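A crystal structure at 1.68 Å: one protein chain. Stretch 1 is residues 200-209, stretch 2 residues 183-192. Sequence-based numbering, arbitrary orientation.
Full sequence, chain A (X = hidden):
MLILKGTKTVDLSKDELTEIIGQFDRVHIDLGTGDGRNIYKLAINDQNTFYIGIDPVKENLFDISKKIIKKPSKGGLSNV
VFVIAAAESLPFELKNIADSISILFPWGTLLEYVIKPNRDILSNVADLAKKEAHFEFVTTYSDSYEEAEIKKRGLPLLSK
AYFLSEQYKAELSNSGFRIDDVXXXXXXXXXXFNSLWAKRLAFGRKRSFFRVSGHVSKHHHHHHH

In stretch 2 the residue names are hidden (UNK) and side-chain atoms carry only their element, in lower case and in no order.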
# COMPACT_ATOMS: atom_id res chain seq x y z
N ARG A 200 2.66 16.84 4.04
CA ARG A 200 3.02 17.92 3.12
C ARG A 200 1.90 18.16 2.12
O ARG A 200 1.53 19.30 1.85
CB ARG A 200 4.31 17.59 2.37
CG ARG A 200 5.58 17.92 3.13
CD ARG A 200 6.81 17.39 2.41
NE ARG A 200 6.84 17.77 1.00
CZ ARG A 200 7.60 17.17 0.09
NH1 ARG A 200 8.39 16.17 0.44
NH2 ARG A 200 7.58 17.57 -1.18
N LEU A 201 1.35 17.07 1.57
CA LEU A 201 0.28 17.21 0.59
C LEU A 201 -0.98 17.79 1.21
O LEU A 201 -1.69 18.58 0.59
CB LEU A 201 -0.05 15.85 -0.04
CG LEU A 201 1.04 15.17 -0.89
CD1 LEU A 201 0.58 13.76 -1.26
CD2 LEU A 201 1.31 16.00 -2.15
N ALA A 202 -1.27 17.40 2.44
CA ALA A 202 -2.45 17.88 3.14
C ALA A 202 -2.33 19.32 3.60
O ALA A 202 -3.30 20.09 3.52
CB ALA A 202 -2.74 16.99 4.34
N PHE A 203 -1.15 19.71 4.08
CA PHE A 203 -0.95 21.06 4.61
C PHE A 203 -0.61 22.15 3.59
O PHE A 203 -0.67 23.33 3.92
CB PHE A 203 0.14 21.05 5.69
CG PHE A 203 -0.21 20.25 6.92
CD1 PHE A 203 -1.53 20.05 7.31
CD2 PHE A 203 0.81 19.74 7.73
CE1 PHE A 203 -1.84 19.35 8.47
CE2 PHE A 203 0.51 19.03 8.90
CZ PHE A 203 -0.82 18.84 9.27
N GLY A 204 -0.24 21.76 2.38
CA GLY A 204 0.12 22.74 1.36
C GLY A 204 -1.06 23.39 0.66
O GLY A 204 -2.10 23.64 1.26
N ARG A 205 -0.89 23.68 -0.63
CA ARG A 205 -1.96 24.30 -1.40
C ARG A 205 -3.14 23.35 -1.50
O ARG A 205 -2.99 22.13 -1.30
CB ARG A 205 -1.48 24.63 -2.82
CG ARG A 205 -0.32 25.61 -2.94
CD ARG A 205 -0.24 26.14 -4.37
NE ARG A 205 0.86 27.08 -4.60
CZ ARG A 205 2.07 26.73 -5.02
NH1 ARG A 205 2.36 25.45 -5.24
NH2 ARG A 205 3.00 27.65 -5.22
N LYS A 206 -4.32 23.89 -1.79
CA LYS A 206 -5.51 23.07 -1.95
C LYS A 206 -5.22 22.15 -3.13
O LYS A 206 -4.78 22.60 -4.19
CB LYS A 206 -6.73 23.94 -2.27
CG LYS A 206 -7.96 23.14 -2.68
CD LYS A 206 -9.14 24.05 -2.95
CE LYS A 206 -10.37 23.24 -3.35
NZ LYS A 206 -11.54 24.12 -3.63
N ARG A 207 -5.49 20.86 -2.96
CA ARG A 207 -5.23 19.87 -4.00
C ARG A 207 -6.36 18.85 -4.08
O ARG A 207 -7.02 18.56 -3.08
CB ARG A 207 -3.92 19.13 -3.71
CG ARG A 207 -2.69 20.01 -3.60
CD ARG A 207 -1.48 19.17 -3.18
NE ARG A 207 -1.31 18.02 -4.05
CZ ARG A 207 -0.35 17.89 -4.96
NH1 ARG A 207 0.56 18.85 -5.12
NH2 ARG A 207 -0.30 16.80 -5.72
N SER A 208 -6.57 18.31 -5.27
CA SER A 208 -7.61 17.31 -5.47
C SER A 208 -6.98 15.93 -5.32
O SER A 208 -5.90 15.67 -5.87
CB SER A 208 -8.24 17.43 -6.85
OG SER A 208 -9.04 18.60 -6.95
N PHE A 209 -7.64 15.06 -4.57
CA PHE A 209 -7.18 13.69 -4.36
C PHE A 209 -8.30 12.81 -4.89
O PHE A 209 -9.48 13.15 -4.77
CB PHE A 209 -6.94 13.41 -2.87
CG PHE A 209 -5.92 14.31 -2.25
CD1 PHE A 209 -4.58 13.92 -2.18
CD2 PHE A 209 -6.29 15.55 -1.73
CE1 PHE A 209 -3.63 14.76 -1.60
CE2 PHE A 209 -5.34 16.39 -1.15
CZ PHE A 209 -4.01 16.00 -1.09
N UNK A 183 -14.13 8.46 -5.71
CA UNK A 183 -14.47 9.63 -4.90
C UNK A 183 -13.36 10.66 -4.89
O UNK A 183 -12.18 10.32 -4.80
c UNK A 183 -14.76 9.17 -3.47
n UNK A 183 -16.60 10.16 1.07
c UNK A 183 -16.23 10.75 -0.26
c UNK A 183 -15.26 10.27 -2.54
c UNK A 183 -15.62 9.69 -1.18
N UNK A 184 -13.73 11.93 -4.99
CA UNK A 184 -12.75 13.01 -4.95
C UNK A 184 -12.66 13.45 -3.49
O UNK A 184 -13.66 13.85 -2.89
c UNK A 184 -12.17 15.29 -5.96
o UNK A 184 -11.75 17.26 -7.24
o UNK A 184 -13.48 16.03 -7.81
c UNK A 184 -13.20 14.18 -5.84
c UNK A 184 -12.49 16.26 -7.08
N UNK A 185 -11.46 13.38 -2.92
CA UNK A 185 -11.24 13.75 -1.52
C UNK A 185 -10.49 15.07 -1.40
O UNK A 185 -9.86 15.52 -2.36
c UNK A 185 -11.17 11.26 -0.89
c UNK A 185 -10.47 12.63 -0.82
c UNK A 185 -10.18 10.15 -0.55
c UNK A 185 -12.36 11.24 0.06
N UNK A 186 -10.56 15.70 -0.22
CA UNK A 186 -9.89 16.98 -0.00
C UNK A 186 -8.70 16.93 0.94
O UNK A 186 -8.36 15.89 1.50
o UNK A 186 -12.78 18.05 1.95
c UNK A 186 -10.89 18.03 0.50
c UNK A 186 -11.64 17.58 1.75
o UNK A 186 -11.09 16.79 2.54
N UNK A 187 -8.05 18.08 1.12
CA UNK A 187 -6.89 18.16 2.01
C UNK A 187 -7.23 17.69 3.42
O UNK A 187 -6.44 16.99 4.05
c UNK A 187 -5.69 20.04 0.79
c UNK A 187 -6.35 19.60 2.08
o UNK A 187 -4.50 20.36 0.76
n UNK A 187 -6.46 20.07 -0.29
N UNK A 188 -8.40 18.09 3.93
CA UNK A 188 -8.79 17.70 5.28
C UNK A 188 -8.73 16.19 5.46
O UNK A 188 -8.24 15.69 6.48
c UNK A 188 -10.20 18.19 5.61
o UNK A 188 -12.61 19.23 6.78
c UNK A 188 -10.52 18.13 7.09
c UNK A 188 -11.99 18.33 7.39
o UNK A 188 -12.52 17.60 8.24
N UNK A 189 -9.23 15.46 4.47
CA UNK A 189 -9.23 14.01 4.52
C UNK A 189 -7.81 13.43 4.62
O UNK A 189 -7.58 12.43 5.31
c UNK A 189 -10.60 9.81 4.14
c UNK A 189 -8.87 11.25 2.53
c UNK A 189 -9.85 11.93 3.26
c UNK A 189 -9.62 9.16 3.42
o UNK A 189 -9.50 7.80 3.53
c UNK A 189 -9.90 13.43 3.28
c UNK A 189 -8.75 9.87 2.60
c UNK A 189 -10.71 11.19 4.07
N UNK A 190 -6.87 14.05 3.93
CA UNK A 190 -5.49 13.59 3.92
C UNK A 190 -4.75 13.89 5.21
O UNK A 190 -3.74 13.26 5.52
c UNK A 190 -3.30 13.69 2.66
c UNK A 190 -4.74 14.19 2.71
c UNK A 190 -5.48 13.82 1.42
N UNK A 191 -5.27 14.84 5.99
CA UNK A 191 -4.64 15.22 7.25
C UNK A 191 -4.60 14.09 8.27
O UNK A 191 -3.90 14.18 9.27
c UNK A 191 -5.34 16.44 7.85
c UNK A 191 -5.72 18.93 7.75
n UNK A 191 -6.03 21.40 7.63
c UNK A 191 -5.50 20.19 6.94
c UNK A 191 -5.14 17.71 7.04
N UNK A 192 -5.35 13.02 8.00
CA UNK A 192 -5.40 11.88 8.91
C UNK A 192 -4.21 10.93 8.75
O UNK A 192 -3.97 10.09 9.62
c UNK A 192 -6.70 11.10 8.71
c UNK A 192 -6.73 10.23 7.47
n UNK A 192 -8.23 8.34 7.34
c UNK A 192 -8.10 9.66 7.22
o UNK A 192 -9.05 10.39 6.92
O HOH W 1 -9.15 19.71 -1.61

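Position 183 carries four carbons in a row ending in nitrogen, an unbranched chain with every chi angle t. Its end leads away from stretch 1: Lys 183.

Position 184 has three carbons, the third bearing two oxygens, one of them 3.0 Å from Ser 208 OG: a carboxylate at the end of an extended chain that comes nearer to stretch 1, hence Glu 184. Glu 184 CA also sits 3.3 Å from Phe 209 O, with an angle of 135° at the hydrogen, a CA-H...O contact.

Position 185 shows four carbons forked at the second, the first of them, CB, 4.2 Å from Phe 209 CB, which identifies Leu 185. Its backbone pairs antiparallel with Phe 209: Leu 185 N donates to Phe 209 O at 2.7 Å (155°), and Phe 209 N donates to Leu 185 O at 3.2 Å (153°). The pairing puts both side chains on the same face.

Position 186 has two carbons, the second with two oxygens, and its CB points away from stretch 1. This is Asp 186, the N-cap of the following helix: Asp 186 OD1 accepts from the backbone N of position 189 at 3.0 Å (156°).

Position 187 has two carbons, the second holding one oxygen, modelled 3.0 Å from Ala 202 O, and one nitrogen, modelled 2.9 Å from Arg 207 N, so it is Asn 187. Its amide is probably turned over in the model, so the individual bonds remain open.

Position 188, three carbons ending in two oxygens, points away and makes no contact: Glu 188. Position 189 has one carbon, then a six-carbon ring bearing an oxygen, likewise without contact: Tyr 189.

Position 190 has one carbon, pointing toward stretch 1 and carrying two more, one 3.7 Å from Ala 202 CB and the other over the Phe 209 ring: Val 190. Val 190 CG2 lies 3.4 Å from the centroid of that ring, 2° off its normal.

Position 191 has four carbons ending in nitrogen, and its aliphatic part packs, the second carbon 3.7 Å from Ala 202 CB: Lys 191. Position 192, three carbons ending in oxygen and nitrogen, is out of contact: Gln 192.

The contact, burying 586 Å², thus combines a strand pairing at Phe 209, an apolar cluster around Val 190, and a polar center at Asn 187, where water 1 donates to Arg 207 O.

Stretch 2 183-192: KELDNEYVKQ
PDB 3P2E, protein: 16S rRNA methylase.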